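Local coordinates for fibronectin-binding protein (Streptococcus pyogenes, PDB 5A0L) that serves as a surface adhesin of a Gram-positive pathogen, whose N-terminal domain carries an internal thioester that mediates covalent binding to the host, at residues V7-K11 with N38-E44; D16-G21 with N65-K70; N116-N122 with Q160-M164. All coordinates share one frame; numbering follows the deposited sequence.

Contact 1: V7-K11 with N38-E44; sequences VPNFK and NLKGSKE
N38 and P8 make the one direct hydrogen bond between the two segments: ND2 of N38 donates a hydrogen bond to P8 O over 2.8 Å, nearly straight at 175° and in the plane of the amide. The other hydrogen of ND2 goes to S42 O at 3.0 Å, on a lone pair of that carbonyl, so both N-H groups of the amide are used and its rotation is fixed. The side chain reaches these acceptors with CG held between backbone N and carbonyl carbon (chi1 88°). An asparagine suits the place because one short amide can serve a neighbouring loop and its own turn together.

Water 1 lies within bonding distance of N38 OD1 and accepts from F10 N and G41 N, while water 2 accepts from K40 N and lies 2.7 Å from F10 O.

Van der Waals and CA-H...O contacts close the rest. CG2 of V7 lies 3.4 Å from G41 O, and its CG1 runs past the side chain of E44, whose OE1 is hydrogen-bonded to Y22 OH. P8 O also receives a CA-H...O contact from G41 CA at 3.2 Å. The carboxamide of N9 leans over the peptide following K40, OD1 being 3.1 Å from K40 C.

G41 has phi 84°, where a side chain would jam against the preceding carbonyl and meet N9. With K40 it forms the corner of a type I' turn from L39 to S42, closed by S42 N to L39 O, the tight turn of a beta-hairpin; here it leads from strand 35-39 toward strand 45-49, with the N-terminal segment laid along its side.

Contact 2: D16-G21 with N65-K70; sequences DYPWYG and NNFYKK
Y20 and F67 face each other as a non-hydrogen-bonded antiparallel pair, CE1 of the F67 ring coming within 4.0 Å of CB of Y20. The two rings meet obliquely, and F10 and Y22 lie against the same tyrosine. On the opposite face W19 and Y68 are paired, CB to CB 4.1 Å, and the Y68 ring turns its edge to the backbone of G21. Glycine is the fitting residue there, since a CB would clash with CE2 of Y68.

W19 N donates to Y68 O, the return bond from Y68 N to W19 O is weak and bent (129°), and G21 N reaches N66 O at 2.9 Å almost straight.

CB of K69 sits over one face of the Y17 ring in a CH-pi contact, 3.9 Å from the ring centroid. The K70 chain runs extended as far as CD, which lies over one face of the W19 indole toward its rim, then bends at chi3 and chi4.

At the polar edge, water 3 lies 2.6 Å from Y20 OH and accepts from N65 ND2; Y20 OH is also hydrogen-bonded to Y61 N, and N65 ND2 to S62 O. Water 4 accepts from N66 N and lies within bonding distance of G21 O and N66 OD1, bridging the two strands at this end; OD1 is also held by R58 N.

Pairing strands 19-23 and 66-72, first and last in the sheet, closes the six-stranded antiparallel barrel, and Y17, Y68 and K70 contribute carbon surface while their polar ends find K194 NZ, Q201 O and V209 O.

Contact 3: N116-N122 with Q160-M164; sequences NGIEDLN and QVTLM
The N-terminal end of helix 120-135 and the turn leading into it are clasped here by helix 158-172 of the thioester domain, chiefly through one glutamine. Q160 lays its carboxamide along the backbone of G117 to E119. NE2 donates to G117 O over 2.8 Å with that oxygen in the amide plane, and OE1 accepts two hydrogen bonds: from E119 N at 2.9 Å, tilted 25° out of the carbonyl plane, and from ND2 of N122 at 3.0 Å, in that plane on a lone pair. The chain folds back at chi2 (-73°), which turns the amide toward the turn. A glutamine fits because it presents a donor and an acceptor side by side to a peptide chain.

E119, at the N-cap position, stacks its carboxylate on the same amide, the planes 13° apart, with CG 3.5 Å from OE1. N122, about one turn further on, spends ND2 on Q160 and OD1 on Y32.

Beside the amide the contact is largely apolar. CG1 of I118 meets CB of L163 at 3.7 Å as the two side chains run past each other in opposite directions, and CG2 lies against CG of M164. The thioether of M164 crosses N122 at about a right angle, SD resting 3.7 Å from CB, and the methionine also touches V126. CD1 of L163 packs on G117 O. The backbone of G117 has positive phi, which favours glycine, and a CB would be tight against L163.

Three hydrogen bonds converge on a single buried amide, two of them on one oxygen, so G117 O and E119 N of the turn, with ND2 of N122, are satisfied by one side chain whose rotation is thereby fixed, while the branched and flexible apolar chains fill in beside it.

Contacts 1 and 2 are neighbours in the six-stranded antiparallel barrel, their centres 10 Å apart: contact 1 lays loop 7-11 on the end of strand 35-39, contact 2 pairs strand 19-23 with 66-72, and 35-39 and 19-23 are adjacent. They meet directly: N38 O lies 2.8 Å from Y20 N, a probable hydrogen bond, and CD1 of F10 packs 3.4 Å from CE2 of Y20. Their segments alternate along the chain. Contact 3 stands apart, joining the start of helix 120-135 to helix 158-172, with centres about 29 Å from contact 1 and about 30 Å from contact 2, on the opposite side of the chain's centre from the latter. A bound zinc ion lies about 6 Å from the Y17 side chain.

Contact 1: V7-K11 with N38-E44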
loop_
_atom_site.group_PDB
_atom_site.type_symbol
_atom_site.label_atom_id
_atom_site.label_comp_id
_atom_site.label_asym_id
_atom_site.label_seq_id
_atom_site.Cartn_x
_atom_site.Cartn_y
_atom_site.Cartn_z
ATOM N N VAL A 7 -3.174 -20.523 -2.337
ATOM C CA VAL A 7 -4.053 -19.340 -2.368
ATOM C C VAL A 7 -5.491 -19.734 -2.012
ATOM O O VAL A 7 -5.932 -20.845 -2.275
ATOM C CB VAL A 7 -4.014 -18.554 -3.705
ATOM C CG1 VAL A 7 -2.629 -17.972 -3.940
ATOM C CG2 VAL A 7 -4.487 -19.383 -4.874
ATOM N N PRO A 8 -6.239 -18.793 -1.448
ATOM C CA PRO A 8 -7.636 -19.049 -1.144
ATOM C C PRO A 8 -8.505 -19.040 -2.406
ATOM O O PRO A 8 -8.145 -18.483 -3.443
ATOM C CB PRO A 8 -8.001 -17.881 -0.232
ATOM C CG PRO A 8 -7.073 -16.768 -0.668
ATOM C CD PRO A 8 -5.787 -17.475 -0.972
ATOM N N ASN A 9 -9.668 -19.653 -2.320
ATOM C CA ASN A 9 -10.651 -19.620 -3.395
ATOM C C ASN A 9 -12.037 -19.357 -2.807
ATOM O O ASN A 9 -12.731 -20.266 -2.340
ATOM C CB ASN A 9 -10.634 -20.910 -4.217
ATOM C CG ASN A 9 -11.541 -20.841 -5.439
ATOM O OD1 ASN A 9 -12.258 -19.862 -5.648
ATOM N ND2 ASN A 9 -11.506 -21.875 -6.249
ATOM N N PHE A 10 -12.444 -18.090 -2.833
ATOM C CA PHE A 10 -13.718 -17.633 -2.283
ATOM C C PHE A 10 -14.512 -16.985 -3.402
ATOM O O PHE A 10 -13.988 -16.177 -4.154
ATOM C CB PHE A 10 -13.490 -16.637 -1.127
ATOM C CG PHE A 10 -13.062 -17.299 0.171
ATOM C CD1 PHE A 10 -11.786 -17.765 0.331
ATOM C CD2 PHE A 10 -13.945 -17.460 1.207
ATOM C CE1 PHE A 10 -11.393 -18.391 1.493
ATOM C CE2 PHE A 10 -13.560 -18.076 2.385
ATOM C CZ PHE A 10 -12.281 -18.555 2.517
ATOM N N LYS A 11 -15.789 -17.286 -3.488
ATOM C CA LYS A 11 -16.685 -16.648 -4.455
ATOM C C LYS A 11 -17.557 -15.603 -3.750
ATOM O O LYS A 11 -18.198 -15.878 -2.732
ATOM C CB LYS A 11 -17.583 -17.673 -5.150
ATOM C CG LYS A 11 -18.484 -17.027 -6.216
ATOM C CD LYS A 11 -18.838 -17.966 -7.364
ATOM C CE LYS A 11 -19.646 -19.157 -6.899
ATOM N NZ LYS A 11 -21.044 -18.777 -6.558
ATOM N N ASN A 38 -7.079 -11.720 -4.689
ATOM C CA ASN A 38 -7.129 -12.721 -5.748
ATOM C C ASN A 38 -8.542 -12.913 -6.268
ATOM O O ASN A 38 -9.502 -12.343 -5.695
ATOM C CB ASN A 38 -6.390 -14.047 -5.384
ATOM C CG ASN A 38 -7.246 -15.053 -4.660
ATOM O OD1 ASN A 38 -8.173 -14.703 -3.925
ATOM N ND2 ASN A 38 -6.867 -16.338 -4.800
ATOM N N LEU A 39 -8.701 -13.678 -7.335
ATOM C CA LEU A 39 -9.958 -13.791 -8.031
ATOM C C LEU A 39 -10.255 -15.284 -8.206
ATOM O O LEU A 39 -9.631 -15.972 -9.007
ATOM C CB LEU A 39 -9.901 -13.107 -9.396
ATOM C CG LEU A 39 -11.177 -13.142 -10.216
ATOM C CD1 LEU A 39 -12.286 -12.378 -9.536
ATOM C CD2 LEU A 39 -10.922 -12.568 -11.603
ATOM N N LYS A 40 -11.213 -15.784 -7.424
ATOM C CA LYS A 40 -11.688 -17.161 -7.479
ATOM C C LYS A 40 -10.530 -18.145 -7.620
ATOM O O LYS A 40 -10.501 -19.004 -8.510
ATOM C CB LYS A 40 -12.724 -17.310 -8.582
ATOM C CG LYS A 40 -13.987 -16.474 -8.275
ATOM C CD LYS A 40 -15.083 -16.635 -9.302
ATOM C CE LYS A 40 -14.877 -15.743 -10.512
ATOM N NZ LYS A 40 -16.056 -15.810 -11.420
ATOM N N GLY A 41 -9.592 -18.019 -6.695
ATOM C CA GLY A 41 -8.509 -18.994 -6.612
ATOM C C GLY A 41 -7.313 -18.773 -7.524
ATOM O O GLY A 41 -6.427 -19.619 -7.600
ATOM N N SER A 42 -7.259 -17.629 -8.175
ATOM C CA SER A 42 -6.164 -17.235 -9.057
ATOM C C SER A 42 -4.923 -16.917 -8.276
ATOM O O SER A 42 -4.947 -16.777 -7.050
ATOM C CB SER A 42 -6.533 -15.938 -9.830
ATOM O OG SER A 42 -6.497 -14.725 -8.994
ATOM N N LYS A 43 -3.835 -16.684 -9.013
ATOM C CA LYS A 43 -2.663 -16.123 -8.406
ATOM C C LYS A 43 -3.022 -14.805 -7.713
ATOM O O LYS A 43 -3.947 -14.057 -8.144
ATOM C CB LYS A 43 -1.563 -15.908 -9.416
ATOM C CG LYS A 43 -1.559 -14.557 -10.112
ATOM C CD LYS A 43 -0.141 -14.038 -10.287
ATOM N N GLU A 44 -2.319 -14.551 -6.624
ATOM C CA GLU A 44 -2.595 -13.412 -5.767
ATOM C C GLU A 44 -1.650 -12.268 -6.055
ATOM O O GLU A 44 -0.529 -12.472 -6.557
ATOM C CB GLU A 44 -2.571 -13.790 -4.276
ATOM C CG GLU A 44 -1.206 -14.001 -3.698
ATOM C CD GLU A 44 -1.164 -14.520 -2.259
ATOM O OE1 GLU A 44 -2.213 -14.846 -1.661
ATOM O OE2 GLU A 44 -0.037 -14.689 -1.738
HETATM O O HOH W 1 -10.517 -16.158 -4.255
HETATM O O HOH W 2 -12.575 -14.283 -5.410
#

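Contact 2: D16-G21 with N65-K70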
loop_
_atom_site.group_PDB
_atom_site.type_symbol
_atom_site.label_atom_id
_atom_site.label_comp_id
_atom_site.label_asym_id
_atom_site.label_seq_id
_atom_site.Cartn_x
_atom_site.Cartn_y
_atom_site.Cartn_z
ATOM N N ASP A 16 -20.373 -8.388 -9.072
ATOM C CA ASP A 16 -19.801 -7.077 -9.354
ATOM C C ASP A 16 -18.605 -6.743 -8.475
ATOM O O ASP A 16 -17.848 -5.830 -8.782
ATOM C CB ASP A 16 -20.864 -5.993 -9.166
ATOM C CG ASP A 16 -21.996 -6.095 -10.179
ATOM O OD1 ASP A 16 -21.852 -6.777 -11.208
ATOM O OD2 ASP A 16 -23.040 -5.465 -9.931
ATOM N N TYR A 17 -18.484 -7.441 -7.341
ATOM C CA TYR A 17 -17.369 -7.307 -6.398
ATOM C C TYR A 17 -16.718 -8.677 -6.225
ATOM O O TYR A 17 -16.831 -9.282 -5.161
ATOM C CB TYR A 17 -17.800 -6.711 -5.044
ATOM C CG TYR A 17 -18.324 -5.276 -5.112
ATOM C CD1 TYR A 17 -19.494 -4.933 -5.792
ATOM C CD2 TYR A 17 -17.608 -4.258 -4.589
ATOM C CE1 TYR A 17 -19.920 -3.615 -5.866
ATOM C CE2 TYR A 17 -18.033 -2.949 -4.663
ATOM C CZ TYR A 17 -19.165 -2.617 -5.307
ATOM O OH TYR A 17 -19.517 -1.266 -5.356
ATOM N N PRO A 18 -16.038 -9.177 -7.262
ATOM C CA PRO A 18 -15.668 -10.598 -7.239
ATOM C C PRO A 18 -14.294 -10.913 -6.617
ATOM O O PRO A 18 -14.003 -12.098 -6.402
ATOM C CB PRO A 18 -15.681 -10.958 -8.724
ATOM C CG PRO A 18 -15.165 -9.695 -9.382
ATOM C CD PRO A 18 -15.834 -8.585 -8.592
ATOM N N TRP A 19 -13.455 -9.896 -6.385
ATOM C CA TRP A 19 -12.104 -10.133 -5.860
ATOM C C TRP A 19 -12.147 -10.317 -4.362
ATOM O O TRP A 19 -12.804 -9.552 -3.654
ATOM C CB TRP A 19 -11.200 -8.927 -6.213
ATOM C CG TRP A 19 -10.858 -8.857 -7.665
ATOM C CD1 TRP A 19 -11.634 -8.368 -8.671
ATOM C CD2 TRP A 19 -9.657 -9.341 -8.302
ATOM N NE1 TRP A 19 -11.008 -8.524 -9.894
ATOM C CE2 TRP A 19 -9.787 -9.110 -9.683
ATOM C CE3 TRP A 19 -8.461 -9.917 -7.826
ATOM C CZ2 TRP A 19 -8.785 -9.464 -10.590
ATOM C CZ3 TRP A 19 -7.493 -10.234 -8.725
ATOM C CH2 TRP A 19 -7.669 -10.048 -10.080
ATOM N N TYR A 20 -11.429 -11.324 -3.866
ATOM C CA TYR A 20 -11.245 -11.540 -2.436
ATOM C C TYR A 20 -9.993 -10.772 -1.983
ATOM O O TYR A 20 -8.931 -10.938 -2.585
ATOM C CB TYR A 20 -11.087 -13.038 -2.186
ATOM C CG TYR A 20 -10.899 -13.492 -0.756
ATOM C CD1 TYR A 20 -11.547 -12.917 0.304
ATOM C CD2 TYR A 20 -10.025 -14.527 -0.477
ATOM C CE1 TYR A 20 -11.354 -13.350 1.603
ATOM C CE2 TYR A 20 -9.809 -14.980 0.796
ATOM C CZ TYR A 20 -10.442 -14.397 1.858
ATOM O OH TYR A 20 -10.242 -14.837 3.145
ATOM N N GLY A 21 -10.144 -9.937 -0.952
ATOM C CA GLY A 21 -9.066 -9.226 -0.346
ATOM C C GLY A 21 -8.875 -9.688 1.070
ATOM O O GLY A 21 -9.861 -9.801 1.813
ATOM N N ASN A 65 -15.536 -12.343 5.252
ATOM C CA ASN A 65 -14.676 -12.173 4.067
ATOM C C ASN A 65 -14.956 -10.858 3.340
ATOM O O ASN A 65 -16.100 -10.451 3.197
ATOM C CB ASN A 65 -14.858 -13.321 3.104
ATOM C CG ASN A 65 -14.640 -14.679 3.783
ATOM O OD1 ASN A 65 -15.535 -15.512 3.780
ATOM N ND2 ASN A 65 -13.536 -14.835 4.484
ATOM N N ASN A 66 -13.895 -10.237 2.879
ATOM C CA ASN A 66 -13.919 -8.959 2.218
ATOM C C ASN A 66 -13.818 -9.133 0.705
ATOM O O ASN A 66 -12.840 -9.704 0.214
ATOM C CB ASN A 66 -12.794 -8.084 2.745
ATOM C CG ASN A 66 -12.857 -7.864 4.210
ATOM O OD1 ASN A 66 -12.116 -8.445 5.010
ATOM N ND2 ASN A 66 -13.789 -7.020 4.606
ATOM N N PHE A 67 -14.808 -8.593 -0.013
ATOM C CA PHE A 67 -14.835 -8.633 -1.449
ATOM C C PHE A 67 -14.740 -7.220 -2.048
ATOM O O PHE A 67 -15.125 -6.246 -1.393
ATOM C CB PHE A 67 -16.078 -9.390 -1.950
ATOM C CG PHE A 67 -16.032 -10.850 -1.586
ATOM C CD1 PHE A 67 -15.190 -11.731 -2.263
ATOM C CD2 PHE A 67 -16.756 -11.333 -0.511
ATOM C CE1 PHE A 67 -15.122 -13.086 -1.889
ATOM C CE2 PHE A 67 -16.689 -12.678 -0.149
ATOM C CZ PHE A 67 -15.872 -13.539 -0.843
ATOM N N TYR A 68 -14.266 -7.171 -3.291
ATOM C CA TYR A 68 -13.847 -5.952 -3.916
ATOM C C TYR A 68 -14.139 -5.947 -5.410
ATOM O O TYR A 68 -14.069 -6.974 -6.091
ATOM C CB TYR A 68 -12.318 -5.826 -3.718
ATOM C CG TYR A 68 -11.903 -5.507 -2.333
ATOM C CD1 TYR A 68 -11.766 -4.179 -1.933
ATOM C CD2 TYR A 68 -11.612 -6.519 -1.393
ATOM C CE1 TYR A 68 -11.437 -3.831 -0.676
ATOM C CE2 TYR A 68 -11.295 -6.166 -0.086
ATOM C CZ TYR A 68 -11.209 -4.792 0.269
ATOM O OH TYR A 68 -10.823 -4.415 1.548
ATOM N N LYS A 69 -14.379 -4.721 -5.909
ATOM C CA LYS A 69 -14.457 -4.437 -7.338
ATOM C C LYS A 69 -13.148 -3.785 -7.800
ATOM O O LYS A 69 -12.695 -2.838 -7.156
ATOM C CB LYS A 69 -15.650 -3.485 -7.594
ATOM C CG LYS A 69 -15.756 -2.964 -9.008
ATOM C CD LYS A 69 -16.915 -1.975 -9.132
ATOM C CE LYS A 69 -18.203 -2.612 -9.432
ATOM N NZ LYS A 69 -19.028 -1.472 -9.919
ATOM N N LYS A 70 -12.601 -4.296 -8.912
ATOM C CA LYS A 70 -11.315 -3.773 -9.419
ATOM C C LYS A 70 -11.564 -2.630 -10.409
ATOM O O LYS A 70 -12.318 -2.802 -11.362
ATOM C CB LYS A 70 -10.551 -4.900 -10.070
ATOM C CG LYS A 70 -9.144 -4.503 -10.514
ATOM C CD LYS A 70 -8.328 -5.648 -11.035
ATOM C CE LYS A 70 -8.741 -6.138 -12.388
ATOM N NZ LYS A 70 -8.234 -5.254 -13.468
HETATM O O HOH W 3 -10.854 -13.213 5.067
HETATM O O HOH W 4 -11.206 -10.804 3.919
#

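Contact 3: N116-N122 with Q160-M164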
loop_
_atom_site.group_PDB
_atom_site.type_symbol
_atom_site.label_atom_id
_atom_site.label_comp_id
_atom_site.label_asym_id
_atom_site.label_seq_id
_atom_site.Cartn_x
_atom_site.Cartn_y
_atom_site.Cartn_z
ATOM N N ASN A 116 16.267 -1.873 -0.243
ATOM C CA ASN A 116 17.327 -2.885 -0.114
ATOM C C ASN A 116 17.629 -3.178 1.343
ATOM O O ASN A 116 17.859 -2.281 2.142
ATOM C CB ASN A 116 18.619 -2.390 -0.728
ATOM C CG ASN A 116 18.603 -2.356 -2.241
ATOM O OD1 ASN A 116 17.701 -2.877 -2.920
ATOM N ND2 ASN A 116 19.666 -1.754 -2.807
ATOM N N GLY A 117 17.621 -4.467 1.682
ATOM C CA GLY A 117 17.968 -4.906 3.027
ATOM C C GLY A 117 16.868 -4.836 4.056
ATOM O O GLY A 117 17.064 -5.239 5.189
ATOM N N ILE A 118 15.730 -4.250 3.691
ATOM C CA ILE A 118 14.590 -4.155 4.605
ATOM C C ILE A 118 13.774 -5.442 4.492
ATOM O O ILE A 118 13.407 -5.845 3.410
ATOM C CB ILE A 118 13.727 -2.898 4.299
ATOM C CG1 ILE A 118 14.576 -1.638 4.383
ATOM C CG2 ILE A 118 12.574 -2.846 5.277
ATOM C CD1 ILE A 118 13.845 -0.352 4.055
ATOM N N GLU A 119 13.518 -6.072 5.643
ATOM C CA GLU A 119 12.737 -7.282 5.663
ATOM C C GLU A 119 11.350 -7.006 5.079
ATOM O O GLU A 119 10.807 -5.911 5.260
ATOM C CB GLU A 119 12.614 -7.811 7.093
ATOM C CG GLU A 119 13.929 -8.252 7.698
ATOM C CD GLU A 119 13.894 -8.493 9.193
ATOM O OE1 GLU A 119 12.809 -8.462 9.818
ATOM O OE2 GLU A 119 14.977 -8.733 9.754
ATOM N N ASP A 120 10.756 -7.996 4.422
ATOM C CA ASP A 120 9.516 -7.789 3.674
ATOM C C ASP A 120 8.423 -7.078 4.507
ATOM O O ASP A 120 7.814 -6.126 4.020
ATOM C CB ASP A 120 8.957 -9.104 3.167
ATOM C CG ASP A 120 9.831 -9.752 2.112
ATOM O OD1 ASP A 120 10.828 -9.157 1.661
ATOM O OD2 ASP A 120 9.518 -10.898 1.765
ATOM N N LEU A 121 8.157 -7.531 5.725
ATOM C CA LEU A 121 7.049 -6.921 6.476
ATOM C C LEU A 121 7.367 -5.489 6.847
ATOM O O LEU A 121 6.451 -4.653 6.921
ATOM C CB LEU A 121 6.722 -7.769 7.708
ATOM C CG LEU A 121 6.032 -9.102 7.408
ATOM C CD1 LEU A 121 6.053 -10.042 8.619
ATOM C CD2 LEU A 121 4.601 -8.911 6.910
ATOM N N ASN A 122 8.632 -5.188 7.119
ATOM C CA ASN A 122 9.044 -3.804 7.358
ATOM C C ASN A 122 8.977 -2.938 6.080
ATOM O O ASN A 122 8.673 -1.741 6.174
ATOM C CB ASN A 122 10.453 -3.751 7.947
ATOM C CG ASN A 122 10.523 -4.294 9.353
ATOM O OD1 ASN A 122 9.561 -4.199 10.111
ATOM N ND2 ASN A 122 11.688 -4.858 9.717
ATOM N N GLN A 160 17.559 -2.214 11.123
ATOM C CA GLN A 160 16.377 -2.235 10.248
ATOM C C GLN A 160 15.684 -0.849 10.313
ATOM O O GLN A 160 15.257 -0.328 9.287
ATOM C CB GLN A 160 15.299 -3.336 10.581
ATOM C CG GLN A 160 15.549 -4.775 10.120
ATOM C CD GLN A 160 15.356 -4.845 8.624
ATOM O OE1 GLN A 160 14.224 -4.785 8.100
ATOM N NE2 GLN A 160 16.456 -4.932 7.919
ATOM N N VAL A 161 15.542 -0.290 11.517
ATOM C CA VAL A 161 14.783 0.953 11.657
ATOM C C VAL A 161 15.512 2.103 10.948
ATOM O O VAL A 161 14.861 2.941 10.331
ATOM C CB VAL A 161 14.444 1.253 13.137
ATOM C CG1 VAL A 161 13.702 2.543 13.270
ATOM C CG2 VAL A 161 13.453 0.212 13.689
ATOM N N THR A 162 16.843 2.137 10.993
ATOM C CA THR A 162 17.565 3.169 10.276
ATOM C C THR A 162 17.273 3.067 8.764
ATOM O O THR A 162 17.021 4.090 8.083
ATOM C CB THR A 162 19.066 3.068 10.579
ATOM O OG1 THR A 162 19.262 3.237 11.991
ATOM C CG2 THR A 162 19.851 4.124 9.819
ATOM N N LEU A 163 17.300 1.853 8.222
ATOM C CA LEU A 163 16.973 1.678 6.793
ATOM C C LEU A 163 15.547 2.157 6.499
ATOM O O LEU A 163 15.280 2.796 5.481
ATOM C CB LEU A 163 17.101 0.204 6.355
ATOM C CG LEU A 163 18.518 -0.396 6.340
ATOM C CD1 LEU A 163 18.395 -1.865 5.994
ATOM C CD2 LEU A 163 19.430 0.347 5.401
ATOM N N MET A 164 14.614 1.781 7.376
ATOM C CA MET A 164 13.194 2.132 7.164
ATOM C C MET A 164 12.959 3.641 7.134
ATOM O O MET A 164 12.231 4.143 6.270
ATOM C CB MET A 164 12.357 1.509 8.283
ATOM C CG MET A 164 12.267 -0.039 8.207
ATOM S SD MET A 164 11.653 -0.777 9.753
ATOM C CE MET A 164 9.918 -0.275 9.694
#